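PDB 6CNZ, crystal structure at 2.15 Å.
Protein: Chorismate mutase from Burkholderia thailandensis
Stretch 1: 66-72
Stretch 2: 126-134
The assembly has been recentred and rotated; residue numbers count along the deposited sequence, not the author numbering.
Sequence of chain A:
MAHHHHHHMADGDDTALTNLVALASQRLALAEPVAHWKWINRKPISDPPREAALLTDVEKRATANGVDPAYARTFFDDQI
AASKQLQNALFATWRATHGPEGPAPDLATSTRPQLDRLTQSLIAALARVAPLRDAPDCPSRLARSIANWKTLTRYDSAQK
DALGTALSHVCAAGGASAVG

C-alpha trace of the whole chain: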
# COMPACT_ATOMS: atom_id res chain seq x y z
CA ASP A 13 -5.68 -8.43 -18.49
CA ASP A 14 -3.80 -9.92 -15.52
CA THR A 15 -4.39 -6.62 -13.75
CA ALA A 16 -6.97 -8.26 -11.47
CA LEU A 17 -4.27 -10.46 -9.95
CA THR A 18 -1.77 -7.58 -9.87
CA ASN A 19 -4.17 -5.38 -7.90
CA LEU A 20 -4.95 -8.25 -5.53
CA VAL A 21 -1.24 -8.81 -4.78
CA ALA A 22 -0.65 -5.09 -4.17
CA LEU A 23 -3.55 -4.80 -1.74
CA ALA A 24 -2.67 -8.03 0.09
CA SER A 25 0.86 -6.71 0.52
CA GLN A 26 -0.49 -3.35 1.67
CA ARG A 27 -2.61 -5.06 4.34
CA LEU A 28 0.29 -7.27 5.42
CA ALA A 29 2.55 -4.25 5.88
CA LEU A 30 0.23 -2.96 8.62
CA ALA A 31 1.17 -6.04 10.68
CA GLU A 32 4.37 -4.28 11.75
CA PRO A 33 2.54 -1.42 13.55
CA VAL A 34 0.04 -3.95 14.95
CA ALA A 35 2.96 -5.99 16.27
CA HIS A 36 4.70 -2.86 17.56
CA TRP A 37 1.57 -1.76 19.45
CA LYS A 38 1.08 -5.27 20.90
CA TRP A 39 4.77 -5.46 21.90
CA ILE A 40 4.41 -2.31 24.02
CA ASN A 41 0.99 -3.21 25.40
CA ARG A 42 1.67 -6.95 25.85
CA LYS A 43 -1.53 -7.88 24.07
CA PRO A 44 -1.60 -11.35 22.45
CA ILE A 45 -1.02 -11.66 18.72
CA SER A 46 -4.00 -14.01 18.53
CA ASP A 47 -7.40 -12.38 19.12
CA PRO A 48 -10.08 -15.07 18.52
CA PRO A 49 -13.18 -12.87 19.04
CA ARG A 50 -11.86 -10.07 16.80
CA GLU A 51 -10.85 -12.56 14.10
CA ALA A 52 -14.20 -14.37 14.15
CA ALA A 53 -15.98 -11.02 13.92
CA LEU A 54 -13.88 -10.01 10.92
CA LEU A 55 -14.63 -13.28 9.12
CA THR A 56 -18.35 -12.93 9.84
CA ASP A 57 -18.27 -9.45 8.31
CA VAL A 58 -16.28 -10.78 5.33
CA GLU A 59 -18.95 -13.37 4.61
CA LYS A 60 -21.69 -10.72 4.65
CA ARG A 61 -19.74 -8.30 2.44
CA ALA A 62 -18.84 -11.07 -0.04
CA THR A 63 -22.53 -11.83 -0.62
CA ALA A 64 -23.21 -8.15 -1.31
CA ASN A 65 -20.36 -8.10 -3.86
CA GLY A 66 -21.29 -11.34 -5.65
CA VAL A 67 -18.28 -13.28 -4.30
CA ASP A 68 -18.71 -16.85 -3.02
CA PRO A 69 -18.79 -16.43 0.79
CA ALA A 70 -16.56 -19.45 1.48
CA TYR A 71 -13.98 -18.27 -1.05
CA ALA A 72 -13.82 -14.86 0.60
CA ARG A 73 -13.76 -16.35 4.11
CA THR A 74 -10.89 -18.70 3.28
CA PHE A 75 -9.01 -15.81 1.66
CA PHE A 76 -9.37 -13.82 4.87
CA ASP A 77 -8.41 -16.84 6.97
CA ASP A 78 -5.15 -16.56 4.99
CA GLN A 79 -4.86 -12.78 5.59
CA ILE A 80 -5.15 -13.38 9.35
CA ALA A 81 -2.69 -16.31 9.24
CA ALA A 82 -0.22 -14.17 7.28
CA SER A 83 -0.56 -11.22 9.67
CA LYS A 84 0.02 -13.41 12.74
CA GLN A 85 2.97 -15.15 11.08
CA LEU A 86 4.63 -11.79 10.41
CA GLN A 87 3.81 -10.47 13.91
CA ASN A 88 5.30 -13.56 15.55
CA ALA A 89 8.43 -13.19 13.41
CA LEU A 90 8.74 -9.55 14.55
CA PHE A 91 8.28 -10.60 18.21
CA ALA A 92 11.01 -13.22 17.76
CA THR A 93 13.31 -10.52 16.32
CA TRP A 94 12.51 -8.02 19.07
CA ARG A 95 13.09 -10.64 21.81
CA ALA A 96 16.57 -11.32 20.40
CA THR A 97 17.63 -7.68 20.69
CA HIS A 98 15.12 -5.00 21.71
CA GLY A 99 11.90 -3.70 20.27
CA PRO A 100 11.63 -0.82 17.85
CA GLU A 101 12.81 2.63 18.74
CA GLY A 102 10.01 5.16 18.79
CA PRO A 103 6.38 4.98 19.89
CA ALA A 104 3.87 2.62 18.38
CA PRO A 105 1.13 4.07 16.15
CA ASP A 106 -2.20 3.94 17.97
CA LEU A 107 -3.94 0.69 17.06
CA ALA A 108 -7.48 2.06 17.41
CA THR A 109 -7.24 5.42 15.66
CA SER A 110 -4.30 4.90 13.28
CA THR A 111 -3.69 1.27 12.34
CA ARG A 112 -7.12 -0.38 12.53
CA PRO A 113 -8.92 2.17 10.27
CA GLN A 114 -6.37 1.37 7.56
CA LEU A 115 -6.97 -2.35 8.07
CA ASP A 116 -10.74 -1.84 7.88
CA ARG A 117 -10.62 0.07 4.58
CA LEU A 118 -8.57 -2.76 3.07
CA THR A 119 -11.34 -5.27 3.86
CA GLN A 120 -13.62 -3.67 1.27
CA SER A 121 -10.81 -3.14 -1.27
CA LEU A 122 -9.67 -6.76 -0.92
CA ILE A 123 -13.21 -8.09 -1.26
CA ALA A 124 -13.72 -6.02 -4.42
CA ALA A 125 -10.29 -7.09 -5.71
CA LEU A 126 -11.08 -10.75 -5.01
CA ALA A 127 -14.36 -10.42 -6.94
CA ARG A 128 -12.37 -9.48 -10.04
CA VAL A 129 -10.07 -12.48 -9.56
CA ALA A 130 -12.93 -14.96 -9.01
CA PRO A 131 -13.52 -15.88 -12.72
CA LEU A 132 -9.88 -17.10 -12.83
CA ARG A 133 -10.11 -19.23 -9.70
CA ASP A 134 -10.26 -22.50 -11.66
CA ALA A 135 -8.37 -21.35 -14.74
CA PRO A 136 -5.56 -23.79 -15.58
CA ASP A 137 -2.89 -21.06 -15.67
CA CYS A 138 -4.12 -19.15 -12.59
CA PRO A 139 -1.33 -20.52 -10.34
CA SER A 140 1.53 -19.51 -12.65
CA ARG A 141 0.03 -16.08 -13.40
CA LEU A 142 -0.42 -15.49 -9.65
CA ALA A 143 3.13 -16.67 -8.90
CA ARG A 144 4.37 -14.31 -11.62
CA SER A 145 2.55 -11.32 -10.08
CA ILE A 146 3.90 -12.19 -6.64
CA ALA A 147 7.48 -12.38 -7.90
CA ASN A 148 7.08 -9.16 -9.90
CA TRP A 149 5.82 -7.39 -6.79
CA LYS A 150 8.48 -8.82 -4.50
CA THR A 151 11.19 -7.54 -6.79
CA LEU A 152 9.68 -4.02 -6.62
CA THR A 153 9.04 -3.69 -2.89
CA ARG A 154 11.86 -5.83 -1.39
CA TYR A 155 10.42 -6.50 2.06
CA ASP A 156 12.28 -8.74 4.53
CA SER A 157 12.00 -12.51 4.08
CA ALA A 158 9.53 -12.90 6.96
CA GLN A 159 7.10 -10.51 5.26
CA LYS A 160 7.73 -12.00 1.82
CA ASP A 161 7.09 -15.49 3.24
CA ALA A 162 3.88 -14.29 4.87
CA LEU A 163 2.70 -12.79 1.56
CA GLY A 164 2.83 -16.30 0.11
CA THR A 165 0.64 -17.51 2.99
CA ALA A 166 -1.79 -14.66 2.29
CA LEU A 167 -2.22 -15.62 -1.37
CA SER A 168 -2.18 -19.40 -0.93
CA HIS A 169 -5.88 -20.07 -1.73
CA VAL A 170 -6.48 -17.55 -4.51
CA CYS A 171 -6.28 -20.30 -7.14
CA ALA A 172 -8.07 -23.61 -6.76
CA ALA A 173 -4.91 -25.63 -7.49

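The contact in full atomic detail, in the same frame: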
# COMPACT_ATOMS: atom_id res chain seq x y z
N GLY A 66 -21.24 -10.24 -4.70
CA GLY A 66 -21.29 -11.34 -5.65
C GLY A 66 -20.16 -12.35 -5.57
O GLY A 66 -20.03 -13.18 -6.47
N VAL A 67 -19.36 -12.32 -4.51
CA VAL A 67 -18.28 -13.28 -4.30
C VAL A 67 -18.80 -14.45 -3.46
O VAL A 67 -19.52 -14.24 -2.48
CB VAL A 67 -17.09 -12.62 -3.59
CG1 VAL A 67 -15.88 -13.53 -3.64
CG2 VAL A 67 -16.79 -11.31 -4.23
N ASP A 68 -18.38 -15.66 -3.81
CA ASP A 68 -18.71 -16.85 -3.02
C ASP A 68 -18.26 -16.69 -1.57
O ASP A 68 -17.05 -16.52 -1.32
CB ASP A 68 -18.05 -18.08 -3.63
CG ASP A 68 -18.18 -19.30 -2.75
OD1 ASP A 68 -19.32 -19.78 -2.58
OD2 ASP A 68 -17.16 -19.78 -2.22
N PRO A 69 -19.17 -16.76 -0.59
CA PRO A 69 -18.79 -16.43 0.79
C PRO A 69 -17.66 -17.30 1.33
O PRO A 69 -16.81 -16.80 2.07
CB PRO A 69 -20.09 -16.65 1.59
CG PRO A 69 -21.18 -16.49 0.58
CD PRO A 69 -20.62 -17.00 -0.73
N ALA A 70 -17.61 -18.58 0.96
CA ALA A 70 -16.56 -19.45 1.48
C ALA A 70 -15.21 -19.10 0.87
O ALA A 70 -14.17 -19.18 1.54
CB ALA A 70 -16.91 -20.91 1.24
N TYR A 71 -15.20 -18.72 -0.40
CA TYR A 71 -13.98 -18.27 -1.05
C TYR A 71 -13.42 -17.02 -0.38
O TYR A 71 -12.22 -16.92 -0.13
CB TYR A 71 -14.28 -18.00 -2.52
CG TYR A 71 -13.13 -17.56 -3.37
CD1 TYR A 71 -11.98 -18.32 -3.46
CD2 TYR A 71 -13.23 -16.42 -4.15
CE1 TYR A 71 -10.94 -17.93 -4.26
CE2 TYR A 71 -12.21 -16.02 -4.97
CZ TYR A 71 -11.05 -16.78 -5.03
OH TYR A 71 -10.02 -16.39 -5.85
N ALA A 72 -14.29 -16.06 -0.08
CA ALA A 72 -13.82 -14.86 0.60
C ALA A 72 -13.38 -15.17 2.03
O ALA A 72 -12.35 -14.66 2.48
CB ALA A 72 -14.91 -13.79 0.60
N LEU A 126 -10.85 -9.32 -4.88
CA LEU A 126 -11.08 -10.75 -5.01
C LEU A 126 -12.19 -11.05 -6.01
O LEU A 126 -12.10 -12.01 -6.79
CB LEU A 126 -11.41 -11.35 -3.64
CG LEU A 126 -11.18 -12.84 -3.38
CD1 LEU A 126 -9.70 -13.21 -3.55
CD2 LEU A 126 -11.65 -13.18 -1.98
N ALA A 127 -13.26 -10.24 -5.99
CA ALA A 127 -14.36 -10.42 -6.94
C ALA A 127 -13.86 -10.38 -8.38
O ALA A 127 -14.38 -11.10 -9.24
CB ALA A 127 -15.42 -9.34 -6.73
N ARG A 128 -12.87 -9.53 -8.67
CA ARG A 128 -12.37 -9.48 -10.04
C ARG A 128 -11.49 -10.67 -10.35
O ARG A 128 -11.31 -11.00 -11.53
CB ARG A 128 -11.61 -8.19 -10.30
CG ARG A 128 -12.51 -6.97 -10.40
CD ARG A 128 -11.69 -5.70 -10.44
NE ARG A 128 -12.50 -4.51 -10.22
CZ ARG A 128 -12.02 -3.28 -10.20
NH1 ARG A 128 -10.72 -3.08 -10.38
NH2 ARG A 128 -12.83 -2.24 -9.98
N VAL A 129 -10.91 -11.31 -9.33
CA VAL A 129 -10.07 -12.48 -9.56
C VAL A 129 -10.89 -13.76 -9.64
O VAL A 129 -10.45 -14.73 -10.26
CB VAL A 129 -8.99 -12.52 -8.47
CG1 VAL A 129 -8.27 -13.85 -8.44
CG2 VAL A 129 -8.00 -11.38 -8.70
N ALA A 130 -12.10 -13.76 -9.09
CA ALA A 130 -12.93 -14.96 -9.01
C ALA A 130 -13.06 -15.72 -10.33
O ALA A 130 -12.86 -16.94 -10.33
CB ALA A 130 -14.30 -14.56 -8.45
N PRO A 131 -13.35 -15.09 -11.48
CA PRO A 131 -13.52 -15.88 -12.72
C PRO A 131 -12.30 -16.69 -13.12
O PRO A 131 -12.41 -17.57 -13.98
CB PRO A 131 -13.84 -14.82 -13.79
CG PRO A 131 -14.23 -13.59 -13.03
CD PRO A 131 -13.44 -13.64 -11.76
N LEU A 132 -11.13 -16.41 -12.54
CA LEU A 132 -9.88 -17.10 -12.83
C LEU A 132 -9.59 -18.23 -11.86
O LEU A 132 -8.60 -18.95 -12.04
CB LEU A 132 -8.71 -16.10 -12.79
CG LEU A 132 -8.40 -15.19 -13.99
CD1 LEU A 132 -9.66 -14.59 -14.63
CD2 LEU A 132 -7.47 -14.08 -13.54
N ARG A 133 -10.44 -18.38 -10.84
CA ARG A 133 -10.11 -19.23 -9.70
C ARG A 133 -9.74 -20.64 -10.14
O ARG A 133 -8.79 -21.23 -9.62
CB ARG A 133 -11.30 -19.24 -8.73
CG ARG A 133 -11.14 -20.10 -7.51
CD ARG A 133 -12.43 -20.09 -6.71
NE ARG A 133 -12.33 -20.92 -5.52
CZ ARG A 133 -13.35 -21.15 -4.70
NH1 ARG A 133 -14.55 -20.63 -4.95
NH2 ARG A 133 -13.18 -21.91 -3.63
N ASP A 134 -10.46 -21.16 -11.13
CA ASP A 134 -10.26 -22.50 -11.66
C ASP A 134 -9.56 -22.50 -13.00
O ASP A 134 -9.53 -23.54 -13.67
CB ASP A 134 -11.60 -23.22 -11.77
CG ASP A 134 -12.34 -23.26 -10.46
OD1 ASP A 134 -11.72 -23.64 -9.45
OD2 ASP A 134 -13.52 -22.87 -10.41
O HOH W 1 -15.53 -21.87 -2.45

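A tyrosine at the start of a helix can serve as the centrepiece of a contact whose backbones never touch, and this chorismate mutase gives a compact example. Residues 66-72 lead from a loop into a helix that begins at Pro69, while residues 126-134 carry the last part of another helix into the segment that follows it. No direct hydrogen bond crosses between the two stretches. The nearest alpha carbons, CA of Val67 and CA of Ala127, are 5.5 Å apart, whereas CA of Ala72 lies 7.5 Å from CA of Leu126. The backbones come nearest where Val67 meets Ala127; at the wider gap, Leu126 reaches across to Ala72.

Each backbone is organised locally. Asp68 occupies the N-cap position, and its t rotamer (chi1 172°) places OD2 2.9 Å from Tyr71 N, an amide that the first turn of a helix leaves without a backbone acceptor of its own. The carbonyl of Asp68 serves the helix as well, with Ala72 N donating to Asp68 O at 3.1 Å. In the other stretch, Arg133 N donates to Ala130 O at 2.9 Å, helping to fix the turn from which the arginine side chain departs.

Tyr71 is the centre of the contact and has more of its surface covered by the other stretch than any other residue here. Its CA-to-CB bond points toward the second stretch, and chi1 of -179° (t) carries the ring onward between Leu126 and Arg133. CE2 of Tyr71 lies 3.7 Å from CG of Leu126 and 4.2 Å from CA of Ala130, so the ring approaches the main chain there, with Tyr71 CE2 also 4.3 Å from Ala130 CB. The hydroxyl end lies against another aliphatic group, Tyr71 OH 4.0 Å from Val129 CG1, and its hydrogen bonding is met elsewhere in the structure.

Arg133 illustrates how an extended arginine can lie along an aromatic ring. All four of its chi angles are near 180°, so the chain runs out across the tyrosine: its CD sits over one ring face, 3.9 Å from the centroid of the Tyr71 ring and 22° off the normal, a CH-pi contact. Further along, Arg133 NE approaches Tyr71 CD1 at 3.3 Å, and that carbon lies over a face of the guanidinium. The same extension brings NH1 of Arg133 to 3.9 Å from OD2 of Asp68, a long salt bridge. A water bridges the pair, donating to Asp68 OD2 at 2.7 Å and accepting from Arg133 NH2 at 2.6 Å. One carboxylate oxygen therefore caps the helix and also pairs with the cation.

The remaining pairings are purely apolar. Val67, in the t rotamer (chi1 -168°), sets CG2 against CB of Ala127 at 3.5 Å. Leu126 adopts t,p, with CD2 3.8 Å from CA of Ala72, so this leucine meets both the tyrosine ring and the helix backbone next to it. The general lesson is that shape and charge can join two segments without any direct hydrogen bond between them.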